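Predicted ATPase of the ABC class (Vibrio vulnificus, PDB 5D6A) probably binds and hydrolyses ATP as an ABC-class ATPase, and is captured here with the ATP analogue AMP-PNP in its nucleotide pocket. Local coordinates at residues Ser214-Val219 and Val231-Pro236; Asn222-Met227 and Asp289-Ile294; Thr273-Ile278 and Ile406-Gly411. All blocks are in the same frame, centred on the assembly; numbering follows the deposited sequence.

Contact 1 (Ser214-Val219 and Val231-Pro236); sequences SILPRV and VEFTAP. With ANP (phosphoaminophosphonic acid-adenylate ester), chain C.
Phe233 N gives its hydrogen to Ser214 O (3.0 Å, N-H...O 166°), and this one backbone bond ties Ser214-Val219 to Val231-Pro236 beside the adenine of AMP-PNP. From there the Phe233 side chain can be followed outward. Its CB rests 3.6 Å from Ser214 O, next to the bond its own backbone makes. With CG anti to the backbone N (chi1 -178°), the ring leads off past Leu216, and Phe233 CD1 meets Leu216 CD1 at 3.7 Å, approached obliquely. The side chain also packs on Ala430 of strand 430-432. A large flat residue suits this site because it spans from the loop to the sheet edge.

The same two loops line the adenine site. Val231 N donates to N1 of AMP-PNP (2.9 Å), and N6 of AMP-PNP donates back to Val231 O (2.7 Å), a backbone reading of the base. Pro217, rigid and apolar, lays its CG 3.5 Å from C5 of AMP-PNP.

Leu216 continues inward to Thr273, Leu274 and Ala277 of helix 271-280 and to Ile294 of strand 294-296, while Pro236 joins Phe233 on the strand that carries Ala430.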
loop_
_atom_site.group_PDB
_atom_site.type_symbol
_atom_site.label_atom_id
_atom_site.label_comp_id
_atom_site.label_asym_id
_atom_site.label_seq_id
_atom_site.Cartn_x
_atom_site.Cartn_y
_atom_site.Cartn_z
ATOM N N SER A 214 8.559 -25.243 -14.856
ATOM C CA SER A 214 8.627 -23.970 -14.151
ATOM C C SER A 214 8.008 -24.096 -12.767
ATOM O O SER A 214 7.114 -24.915 -12.547
ATOM C CB SER A 214 7.873 -22.878 -14.923
ATOM O OG SER A 214 8.446 -22.636 -16.194
ATOM N N ILE A 215 8.498 -23.283 -11.838
ATOM C CA ILE A 215 7.964 -23.233 -10.486
ATOM C C ILE A 215 7.333 -21.850 -10.344
ATOM O O ILE A 215 8.032 -20.843 -10.218
ATOM C CB ILE A 215 9.048 -23.487 -9.426
ATOM C CG1 ILE A 215 9.662 -24.873 -9.640
ATOM C CG2 ILE A 215 8.457 -23.400 -8.028
ATOM C CD1 ILE A 215 10.722 -25.246 -8.626
ATOM N N LEU A 216 6.004 -21.819 -10.383
ATOM C CA LEU A 216 5.242 -20.571 -10.329
ATOM C C LEU A 216 5.030 -19.976 -8.923
ATOM O O LEU A 216 5.293 -18.793 -8.718
ATOM C CB LEU A 216 3.885 -20.771 -11.016
ATOM C CG LEU A 216 3.928 -21.396 -12.417
ATOM C CD1 LEU A 216 2.526 -21.544 -12.986
ATOM C CD2 LEU A 216 4.801 -20.584 -13.356
ATOM N N PRO A 217 4.564 -20.785 -7.949
ATOM C CA PRO A 217 4.311 -20.227 -6.613
ATOM C C PRO A 217 5.563 -19.753 -5.880
ATOM O O PRO A 217 6.627 -20.361 -6.019
ATOM C CB PRO A 217 3.692 -21.406 -5.858
ATOM C CG PRO A 217 4.294 -22.600 -6.503
ATOM C CD PRO A 217 4.376 -22.247 -7.963
ATOM N N ARG A 218 5.418 -18.678 -5.100
ATOM C CA ARG A 218 6.523 -18.123 -4.329
ATOM C C ARG A 218 6.440 -18.705 -2.923
ATOM O O ARG A 218 5.442 -19.336 -2.581
ATOM C CB ARG A 218 6.458 -16.591 -4.281
ATOM C CG ARG A 218 6.102 -15.907 -5.601
ATOM C CD ARG A 218 6.749 -16.556 -6.820
ATOM N NE ARG A 218 8.206 -16.554 -6.799
ATOM C CZ ARG A 218 8.967 -17.262 -7.630
ATOM N NH1 ARG A 218 8.418 -18.068 -8.535
ATOM N NH2 ARG A 218 10.288 -17.190 -7.542
ATOM N N VAL A 219 7.470 -18.499 -2.104
ATOM C CA VAL A 219 7.456 -19.057 -0.745
ATOM C C VAL A 219 6.284 -18.502 0.059
ATOM O O VAL A 219 5.651 -19.228 0.829
ATOM C CB VAL A 219 8.781 -18.831 0.034
ATOM C CG1 VAL A 219 9.963 -19.406 -0.733
ATOM C CG2 VAL A 219 9.019 -17.362 0.332
ATOM N N VAL A 231 4.446 -28.208 -7.004
ATOM C CA VAL A 231 4.028 -28.992 -8.159
ATOM C C VAL A 231 4.498 -28.262 -9.414
ATOM O O VAL A 231 3.982 -27.192 -9.740
ATOM C CB VAL A 231 2.493 -29.163 -8.204
ATOM C CG1 VAL A 231 2.080 -29.997 -9.410
ATOM C CG2 VAL A 231 1.990 -29.793 -6.913
ATOM N N GLU A 232 5.488 -28.824 -10.103
ATOM C CA GLU A 232 6.018 -28.191 -11.313
ATOM C C GLU A 232 4.941 -28.050 -12.378
ATOM O O GLU A 232 4.030 -28.873 -12.475
ATOM C CB GLU A 232 7.214 -28.965 -11.873
ATOM C CG GLU A 232 6.923 -30.409 -12.254
ATOM C CD GLU A 232 8.130 -31.100 -12.857
ATOM O OE1 GLU A 232 9.080 -30.396 -13.264
ATOM O OE2 GLU A 232 8.125 -32.349 -12.930
ATOM N N PHE A 233 5.059 -27.002 -13.180
ATOM C CA PHE A 233 4.079 -26.721 -14.217
ATOM C C PHE A 233 4.230 -27.620 -15.442
ATOM O O PHE A 233 5.342 -27.912 -15.882
ATOM C CB PHE A 233 4.183 -25.259 -14.649
ATOM C CG PHE A 233 3.171 -24.862 -15.681
ATOM C CD1 PHE A 233 1.916 -24.404 -15.302
ATOM C CD2 PHE A 233 3.471 -24.949 -17.032
ATOM C CE1 PHE A 233 0.981 -24.037 -16.252
ATOM C CE2 PHE A 233 2.540 -24.586 -17.988
ATOM C CZ PHE A 233 1.294 -24.129 -17.597
ATOM N N THR A 234 3.091 -28.053 -15.975
ATOM C CA THR A 234 3.044 -28.866 -17.181
ATOM C C THR A 234 1.876 -28.375 -18.018
ATOM O O THR A 234 0.785 -28.146 -17.496
ATOM C CB THR A 234 2.855 -30.364 -16.886
ATOM O OG1 THR A 234 3.951 -30.842 -16.099
ATOM C CG2 THR A 234 2.785 -31.162 -18.194
ATOM N N ALA A 235 2.110 -28.210 -19.314
ATOM C CA ALA A 235 1.081 -27.731 -20.217
ATOM C C ALA A 235 0.294 -28.886 -20.816
ATOM O O ALA A 235 0.828 -29.984 -20.987
ATOM C CB ALA A 235 1.710 -26.903 -21.326
ATOM N N PRO A 236 -0.992 -28.649 -21.117
ATOM C CA PRO A 236 -1.789 -29.682 -21.764
ATOM C C PRO A 236 -1.418 -29.720 -23.243
ATOM O O PRO A 236 -1.361 -28.668 -23.886
ATOM C CB PRO A 236 -3.228 -29.205 -21.553
ATOM C CG PRO A 236 -3.130 -27.726 -21.382
ATOM C CD PRO A 236 -1.776 -27.438 -20.806
HETATM P PG ANP C . -7.446 -16.071 -7.381
HETATM O O1G ANP C . -6.893 -15.795 -8.757
HETATM O O2G ANP C . -7.420 -14.869 -6.464
HETATM O O3G ANP C . -8.766 -16.802 -7.427
HETATM P PB ANP C . -6.583 -18.916 -6.630
HETATM O O1B ANP C . -6.669 -19.411 -8.042
HETATM O O2B ANP C . -7.775 -19.150 -5.732
HETATM N N3B ANP C . -6.294 -17.184 -6.663
HETATM P PA ANP C . -3.926 -18.948 -5.684
HETATM O O1A ANP C . -2.961 -19.218 -6.807
HETATM O O2A ANP C . -4.193 -17.519 -5.280
HETATM O O3A ANP C . -5.323 -19.684 -5.986
HETATM O "O5'" ANP C . -3.423 -19.725 -4.374
HETATM C "C5'" ANP C . -3.112 -21.110 -4.428
HETATM C "C4'" ANP C . -2.159 -21.472 -3.296
HETATM O "O4'" ANP C . -1.457 -22.665 -3.653
HETATM C "C3'" ANP C . -1.103 -20.408 -3.033
HETATM O "O3'" ANP C . -0.824 -20.325 -1.628
HETATM C "C2'" ANP C . 0.109 -20.880 -3.805
HETATM O "O2'" ANP C . 1.330 -20.532 -3.144
HETATM C "C1'" ANP C . -0.078 -22.391 -3.905
HETATM N N9 ANP C . 0.300 -22.909 -5.242
HETATM C C8 ANP C . -0.050 -22.393 -6.441
HETATM N N7 ANP C . 0.485 -23.130 -7.448
HETATM C C5 ANP C . 1.185 -24.136 -6.894
HETATM C C6 ANP C . 1.995 -25.274 -7.385
HETATM N N6 ANP C . 2.162 -25.485 -8.710
HETATM N N1 ANP C . 2.560 -26.093 -6.467
HETATM C C2 ANP C . 2.403 -25.897 -5.140
HETATM N N3 ANP C . 1.677 -24.877 -4.634
HETATM C C4 ANP C . 1.058 -23.984 -5.443
#

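Contact 2 (Asn222-Met227 and Asp289-Ile294); sequences NCDLPM and DGREYI. With ANP (phosphoaminophosphonic acid-adenylate ester), chain C.
A salt-bridge network of Asp224, Asp289 and Arg291 joins Asn222-Met227 to Asp289-Ile294, with the arginine set between two carboxylates. Arg291 meets Asp224 end-on: Arg291 NH1 donates to Asp224 OD1 (3.1 Å) and Arg291 NH2 to Asp224 OD2 (3.2 Å). The carboxylate and guanidinium planes stand 69° apart, so OD2 is reached from above its carboxylate plane, although the bond lies close to the plane of the guanidinium. Asp289 is gripped side-on instead, with Arg291 NE on Asp289 OD2 (2.9 Å) and Arg291 NH2 on Asp289 OD1 (3.1 Å). A bend in the arginine chain at chi3 (-66°) folds the group back to its neighbour two residues earlier while leaving its other end for Asp224. Arginine suits the place because its planar group can serve both acids at different edges.

The loop that carries Asp289 and Arg291 runs into strand 294-296, an edge strand within this chain of the four-stranded antiparallel sheet. Asp289 OD1 also accepts from Gln123 NE2 and forms a salt bridge with Arg218, whose charge, with that of Arg291, probably favours the ionised form of Asp289.

Beside the network, Pro226 sets its CB 3.2 Å from Asp289 O, its stiff apolar ring lying against the loop backbone. Gly290, at a positive phi of 101°, turns the chain there, and its N donates to Glu292 OE1 (2.8 Å). One residue beyond Pro226, the selenomethionine Met227 brings SE 3.6 Å from N3 of AMP-PNP.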
loop_
_atom_site.group_PDB
_atom_site.type_symbol
_atom_site.label_atom_id
_atom_site.label_comp_id
_atom_site.label_asym_id
_atom_site.label_seq_id
_atom_site.Cartn_x
_atom_site.Cartn_y
_atom_site.Cartn_z
ATOM N N ASN A 222 4.721 -12.249 0.851
ATOM C CA ASN A 222 5.658 -11.147 1.095
ATOM C C ASN A 222 7.084 -11.467 0.642
ATOM O O ASN A 222 8.034 -10.797 1.051
ATOM C CB ASN A 222 5.686 -10.805 2.588
ATOM C CG ASN A 222 6.183 -11.960 3.445
ATOM O OD1 ASN A 222 6.112 -13.123 3.046
ATOM N ND2 ASN A 222 6.674 -11.643 4.636
ATOM N N CYS A 223 7.235 -12.486 -0.197
ATOM C CA CYS A 223 8.553 -12.900 -0.664
ATOM C C CYS A 223 8.476 -13.294 -2.138
ATOM O O CYS A 223 7.542 -13.974 -2.553
ATOM C CB CYS A 223 9.039 -14.065 0.194
ATOM S SG CYS A 223 10.720 -14.621 -0.143
ATOM N N ASP A 224 9.460 -12.866 -2.924
ATOM C CA ASP A 224 9.463 -13.144 -4.363
ATOM C C ASP A 224 10.286 -14.388 -4.749
ATOM O O ASP A 224 10.397 -14.710 -5.934
ATOM C CB ASP A 224 9.974 -11.915 -5.127
ATOM C CG ASP A 224 9.646 -11.965 -6.620
ATOM O OD1 ASP A 224 8.567 -12.476 -6.991
ATOM O OD2 ASP A 224 10.463 -11.467 -7.425
ATOM N N LEU A 225 10.858 -15.079 -3.761
ATOM C CA LEU A 225 11.639 -16.299 -4.021
ATOM C C LEU A 225 10.693 -17.466 -4.279
ATOM O O LEU A 225 9.553 -17.439 -3.828
ATOM C CB LEU A 225 12.577 -16.616 -2.849
ATOM C CG LEU A 225 13.849 -15.770 -2.709
ATOM C CD1 LEU A 225 13.560 -14.278 -2.731
ATOM C CD2 LEU A 225 14.577 -16.155 -1.430
ATOM N N PRO A 226 11.167 -18.503 -4.989
ATOM C CA PRO A 226 10.308 -19.639 -5.329
ATOM C C PRO A 226 10.059 -20.624 -4.196
ATOM O O PRO A 226 10.912 -20.811 -3.330
ATOM C CB PRO A 226 11.093 -20.341 -6.433
ATOM C CG PRO A 226 12.515 -20.077 -6.087
ATOM C CD PRO A 226 12.546 -18.702 -5.474
HETATM N N MSE A 227 8.893 -21.260 -4.236
HETATM C CA MSE A 227 8.515 -22.264 -3.250
HETATM C C MSE A 227 9.252 -23.534 -3.556
HETATM O O MSE A 227 9.273 -23.979 -4.707
HETATM C CB MSE A 227 7.016 -22.530 -3.363
HETATM C CG MSE A 227 6.512 -23.584 -2.378
HETATM SE SE MSE A 227 4.637 -24.016 -2.802
HETATM C CE MSE A 227 3.808 -22.521 -1.822
ATOM N N ASP A 289 15.283 -19.298 -10.269
ATOM C CA ASP A 289 14.145 -18.532 -9.774
ATOM C C ASP A 289 12.823 -19.266 -9.956
ATOM O O ASP A 289 11.878 -19.041 -9.198
ATOM C CB ASP A 289 14.050 -17.201 -10.511
ATOM C CG ASP A 289 12.833 -16.402 -10.106
ATOM O OD1 ASP A 289 12.658 -16.141 -8.898
ATOM O OD2 ASP A 289 12.054 -16.021 -11.001
ATOM N N GLY A 290 12.757 -20.119 -10.977
ATOM C CA GLY A 290 11.547 -20.872 -11.281
ATOM C C GLY A 290 10.760 -20.265 -12.432
ATOM O O GLY A 290 9.933 -20.941 -13.045
ATOM N N ARG A 291 11.020 -18.991 -12.730
ATOM C CA ARG A 291 10.327 -18.282 -13.807
ATOM C C ARG A 291 11.261 -17.842 -14.940
ATOM O O ARG A 291 10.805 -17.232 -15.909
ATOM C CB ARG A 291 9.632 -17.045 -13.231
ATOM C CG ARG A 291 8.570 -17.354 -12.187
ATOM C CD ARG A 291 8.146 -16.107 -11.426
ATOM N NE ARG A 291 9.243 -15.585 -10.608
ATOM C CZ ARG A 291 9.155 -14.538 -9.790
ATOM N NH1 ARG A 291 8.013 -13.871 -9.653
ATOM N NH2 ARG A 291 10.222 -14.161 -9.094
ATOM N N GLU A 292 12.554 -18.158 -14.835
ATOM C CA GLU A 292 13.525 -17.724 -15.857
ATOM C C GLU A 292 13.270 -18.255 -17.278
ATOM O O GLU A 292 13.976 -17.879 -18.209
ATOM C CB GLU A 292 14.984 -18.010 -15.441
ATOM C CG GLU A 292 15.424 -19.473 -15.380
ATOM C CD GLU A 292 14.922 -20.226 -14.163
ATOM O OE1 GLU A 292 13.977 -19.755 -13.492
ATOM O OE2 GLU A 292 15.485 -21.304 -13.878
ATOM N N TYR A 293 12.294 -19.142 -17.443
ATOM C CA TYR A 293 11.954 -19.626 -18.779
ATOM C C TYR A 293 10.490 -19.348 -19.097
ATOM O O TYR A 293 9.841 -20.091 -19.837
ATOM C CB TYR A 293 12.339 -21.095 -18.971
ATOM C CG TYR A 293 13.829 -21.275 -19.134
ATOM C CD1 TYR A 293 14.446 -20.999 -20.351
ATOM C CD2 TYR A 293 14.625 -21.714 -18.079
ATOM C CE1 TYR A 293 15.812 -21.152 -20.516
ATOM C CE2 TYR A 293 15.995 -21.875 -18.234
ATOM C CZ TYR A 293 16.583 -21.590 -19.454
ATOM O OH TYR A 293 17.941 -21.746 -19.623
ATOM N N ILE A 294 9.990 -18.251 -18.529
ATOM C CA ILE A 294 8.635 -17.786 -18.777
ATOM C C ILE A 294 8.775 -16.390 -19.369
ATOM O O ILE A 294 9.455 -15.541 -18.797
ATOM C CB ILE A 294 7.786 -17.693 -17.494
ATOM C CG1 ILE A 294 7.814 -19.013 -16.717
ATOM C CG2 ILE A 294 6.350 -17.328 -17.845
ATOM C CD1 ILE A 294 7.003 -18.988 -15.437
HETATM P PG ANP C . -7.446 -16.071 -7.381
HETATM O O1G ANP C . -6.893 -15.795 -8.757
HETATM O O2G ANP C . -7.420 -14.869 -6.464
HETATM O O3G ANP C . -8.766 -16.802 -7.427
HETATM P PB ANP C . -6.583 -18.916 -6.630
HETATM O O1B ANP C . -6.669 -19.411 -8.042
HETATM O O2B ANP C . -7.775 -19.150 -5.732
HETATM N N3B ANP C . -6.294 -17.184 -6.663
HETATM P PA ANP C . -3.926 -18.948 -5.684
HETATM O O1A ANP C . -2.961 -19.218 -6.807
HETATM O O2A ANP C . -4.193 -17.519 -5.280
HETATM O O3A ANP C . -5.323 -19.684 -5.986
HETATM O "O5'" ANP C . -3.423 -19.725 -4.374
HETATM C "C5'" ANP C . -3.112 -21.110 -4.428
HETATM C "C4'" ANP C . -2.159 -21.472 -3.296
HETATM O "O4'" ANP C . -1.457 -22.665 -3.653
HETATM C "C3'" ANP C . -1.103 -20.408 -3.033
HETATM O "O3'" ANP C . -0.824 -20.325 -1.628
HETATM C "C2'" ANP C . 0.109 -20.880 -3.805
HETATM O "O2'" ANP C . 1.330 -20.532 -3.144
HETATM C "C1'" ANP C . -0.078 -22.391 -3.905
HETATM N N9 ANP C . 0.300 -22.909 -5.242
HETATM C C8 ANP C . -0.050 -22.393 -6.441
HETATM N N7 ANP C . 0.485 -23.130 -7.448
HETATM C C5 ANP C . 1.185 -24.136 -6.894
HETATM C C6 ANP C . 1.995 -25.274 -7.385
HETATM N N6 ANP C . 2.162 -25.485 -8.710
HETATM N N1 ANP C . 2.560 -26.093 -6.467
HETATM C C2 ANP C . 2.403 -25.897 -5.140
HETATM N N3 ANP C . 1.677 -24.877 -4.634
HETATM C C4 ANP C . 1.058 -23.984 -5.443
#

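Contact 3 (Thr273-Ile278 and Ile406-Gly411); sequences TLLNAI and IIVMGG. With ANP (phosphoaminophosphonic acid-adenylate ester), chain C.
Val408 divides its two methyls between a hydrophobic core and a phosphate: CG2 lies 3.4 Å from Leu275 CD2, while CG1 approaches O1G of AMP-PNP at 3.2 Å. A small branched residue fits this junction, since it fills space at the end of a strand without carrying a polar group of its own toward the nucleotide.

Leu275 is the central residue on the helix side. A chi1 of -173° swings Leu275 CG away from its own backbone nitrogen, and its two methyls divide between two residues on the same face of the strand: CD2 goes to Val408, and CD1 reaches Ile406 CG2 at 4.2 Å, the leucine and isoleucine side chains sliding past each other in opposite directions. One turn on, Ile278 CG2 meets Ile406 CD1 at 4.3 Å. Ile406 and Val408, two residues apart, both point at the helix, as expected along one face of a β-strand.

The 273-278 part of helix 271-280 runs roughly antiparallel to strand 406-408, at 147° with the axes 9.3 Å apart. The strand lies between 357-361 and 260-264 in the parallel part of the central sheet, and the helix begins within what appears to be the Walker A P-loop. Near its start Thr273 OG1 donates to O1A of AMP-PNP (2.6 Å), and Thr273 N binds the same oxygen (3.2 Å); the helix N-terminus would probably add a favourable electrostatic field.

No hydrogen bond crosses between these segments, so their join depends on apolar burial, while Thr273 bonds the alpha-phosphate at the helix start.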
loop_
_atom_site.group_PDB
_atom_site.type_symbol
_atom_site.label_atom_id
_atom_site.label_comp_id
_atom_site.label_asym_id
_atom_site.label_seq_id
_atom_site.Cartn_x
_atom_site.Cartn_y
_atom_site.Cartn_z
ATOM N N THR A 273 -1.611 -17.400 -9.074
ATOM C CA THR A 273 -0.201 -17.770 -9.133
ATOM C C THR A 273 0.275 -17.853 -10.583
ATOM O O THR A 273 1.387 -17.423 -10.905
ATOM C CB THR A 273 0.061 -19.104 -8.414
ATOM O OG1 THR A 273 -0.337 -18.989 -7.043
ATOM C CG2 THR A 273 1.536 -19.476 -8.481
ATOM N N LEU A 274 -0.569 -18.400 -11.454
ATOM C CA LEU A 274 -0.236 -18.496 -12.869
ATOM C C LEU A 274 -0.198 -17.099 -13.485
ATOM O O LEU A 274 0.753 -16.751 -14.184
ATOM C CB LEU A 274 -1.246 -19.376 -13.616
ATOM C CG LEU A 274 -1.090 -19.455 -15.144
ATOM C CD1 LEU A 274 0.311 -19.886 -15.545
ATOM C CD2 LEU A 274 -2.125 -20.394 -15.738
ATOM N N LEU A 275 -1.229 -16.303 -13.213
ATOM C CA LEU A 275 -1.313 -14.946 -13.750
ATOM C C LEU A 275 -0.176 -14.085 -13.210
ATOM O O LEU A 275 0.408 -13.288 -13.940
ATOM C CB LEU A 275 -2.664 -14.312 -13.406
ATOM C CG LEU A 275 -2.961 -12.955 -14.051
ATOM C CD1 LEU A 275 -3.011 -13.085 -15.565
ATOM C CD2 LEU A 275 -4.265 -12.371 -13.528
ATOM N N ASN A 276 0.133 -14.250 -11.928
ATOM C CA ASN A 276 1.218 -13.497 -11.306
ATOM C C ASN A 276 2.551 -13.753 -11.998
ATOM O O ASN A 276 3.340 -12.830 -12.199
ATOM C CB ASN A 276 1.330 -13.825 -9.814
ATOM C CG ASN A 276 0.174 -13.266 -9.003
ATOM O OD1 ASN A 276 -0.518 -12.340 -9.431
ATOM N ND2 ASN A 276 -0.030 -13.821 -7.815
ATOM N N ALA A 277 2.794 -15.009 -12.359
ATOM C CA ALA A 277 4.025 -15.376 -13.047
ATOM C C ALA A 277 4.056 -14.736 -14.430
ATOM O O ALA A 277 5.105 -14.288 -14.893
ATOM C CB ALA A 277 4.138 -16.887 -13.159
ATOM N N ILE A 278 2.897 -14.686 -15.081
ATOM C CA ILE A 278 2.788 -14.087 -16.404
ATOM C C ILE A 278 3.020 -12.578 -16.332
ATOM O O ILE A 278 3.820 -12.044 -17.100
ATOM C CB ILE A 278 1.421 -14.394 -17.056
ATOM C CG1 ILE A 278 1.297 -15.895 -17.336
ATOM C CG2 ILE A 278 1.257 -13.636 -18.368
ATOM C CD1 ILE A 278 -0.061 -16.321 -17.849
ATOM N N ILE A 406 -5.892 -11.665 -20.892
ATOM C CA ILE A 406 -5.869 -12.879 -20.090
ATOM C C ILE A 406 -6.603 -12.541 -18.798
ATOM O O ILE A 406 -6.245 -11.576 -18.115
ATOM C CB ILE A 406 -4.431 -13.345 -19.807
ATOM C CG1 ILE A 406 -3.632 -13.403 -21.114
ATOM C CG2 ILE A 406 -4.441 -14.700 -19.113
ATOM C CD1 ILE A 406 -2.188 -13.811 -20.941
ATOM N N ILE A 407 -7.630 -13.324 -18.466
ATOM C CA ILE A 407 -8.446 -13.038 -17.285
ATOM C C ILE A 407 -8.648 -14.227 -16.347
ATOM O O ILE A 407 -9.056 -15.307 -16.776
ATOM C CB ILE A 407 -9.852 -12.546 -17.702
ATOM C CG1 ILE A 407 -9.745 -11.489 -18.800
ATOM C CG2 ILE A 407 -10.619 -11.999 -16.501
ATOM C CD1 ILE A 407 -11.079 -10.948 -19.259
ATOM N N VAL A 408 -8.366 -14.011 -15.064
ATOM C CA VAL A 408 -8.599 -15.017 -14.039
ATOM C C VAL A 408 -10.031 -14.783 -13.589
ATOM O O VAL A 408 -10.362 -13.692 -13.130
ATOM C CB VAL A 408 -7.643 -14.863 -12.841
ATOM C CG1 VAL A 408 -8.080 -15.751 -11.685
ATOM C CG2 VAL A 408 -6.215 -15.183 -13.255
HETATM N N MSE A 409 -10.880 -15.800 -13.725
HETATM C CA MSE A 409 -12.294 -15.655 -13.383
HETATM C C MSE A 409 -12.722 -16.522 -12.229
HETATM O O MSE A 409 -12.326 -16.276 -11.090
HETATM C CB MSE A 409 -13.099 -15.949 -14.642
HETATM C CG MSE A 409 -12.763 -14.961 -15.752
HETATM SE SE MSE A 409 -14.410 -14.104 -16.394
HETATM C CE MSE A 409 -15.380 -15.731 -16.948
ATOM N N GLY A 410 -13.544 -17.533 -12.504
ATOM C CA GLY A 410 -14.050 -18.415 -11.459
ATOM C C GLY A 410 -15.331 -17.899 -10.820
ATOM O O GLY A 410 -15.851 -18.515 -9.889
ATOM N N GLY A 411 -15.841 -16.773 -11.323
ATOM C CA GLY A 411 -17.067 -16.168 -10.796
ATOM C C GLY A 411 -18.147 -16.054 -11.856
ATOM O O GLY A 411 -19.147 -16.771 -11.815
HETATM P PG ANP C . -7.446 -16.071 -7.381
HETATM O O1G ANP C . -6.893 -15.795 -8.757
HETATM O O2G ANP C . -7.420 -14.869 -6.464
HETATM O O3G ANP C . -8.766 -16.802 -7.427
HETATM P PB ANP C . -6.583 -18.916 -6.630
HETATM O O1B ANP C . -6.669 -19.411 -8.042
HETATM O O2B ANP C . -7.775 -19.150 -5.732
HETATM N N3B ANP C . -6.294 -17.184 -6.663
HETATM P PA ANP C . -3.926 -18.948 -5.684
HETATM O O1A ANP C . -2.961 -19.218 -6.807
HETATM O O2A ANP C . -4.193 -17.519 -5.280
HETATM O O3A ANP C . -5.323 -19.684 -5.986
HETATM O "O5'" ANP C . -3.423 -19.725 -4.374
HETATM C "C5'" ANP C . -3.112 -21.110 -4.428
HETATM C "C4'" ANP C . -2.159 -21.472 -3.296
HETATM O "O4'" ANP C . -1.457 -22.665 -3.653
HETATM C "C3'" ANP C . -1.103 -20.408 -3.033
HETATM O "O3'" ANP C . -0.824 -20.325 -1.628
HETATM C "C2'" ANP C . 0.109 -20.880 -3.805
HETATM O "O2'" ANP C . 1.330 -20.532 -3.144
HETATM C "C1'" ANP C . -0.078 -22.391 -3.905
HETATM N N9 ANP C . 0.300 -22.909 -5.242
HETATM C C8 ANP C . -0.050 -22.393 -6.441
HETATM N N7 ANP C . 0.485 -23.130 -7.448
HETATM C C5 ANP C . 1.185 -24.136 -6.894
HETATM C C6 ANP C . 1.995 -25.274 -7.385
HETATM N N6 ANP C . 2.162 -25.485 -8.710
HETATM N N1 ANP C . 2.560 -26.093 -6.467
HETATM C C2 ANP C . 2.403 -25.897 -5.140
HETATM N N3 ANP C . 1.677 -24.877 -4.634
HETATM C C4 ANP C . 1.058 -23.984 -5.443
#

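In the fold
Contacts 1 and 3 are buried, whereas contact 2 is only partly so, and their chemistry differs accordingly: charge pairing in contact 2, pure hydrocarbon packing in contact 3, and a mixture of backbone bonding and apolar contact in contact 1. All three touch the same nucleotide, contact 1 at the base, contact 2 at base and ribose, and contact 3 at the phosphates. Contacts 1 and 2 alternate along the chain, their centres about 10 Å apart, and share the Arg218-Asp289 salt bridge. Contact 1 meets contact 3 through Leu216, which packs on helix 271-280. Contacts 2 and 3 barely touch, where Ile294 approaches Ala277.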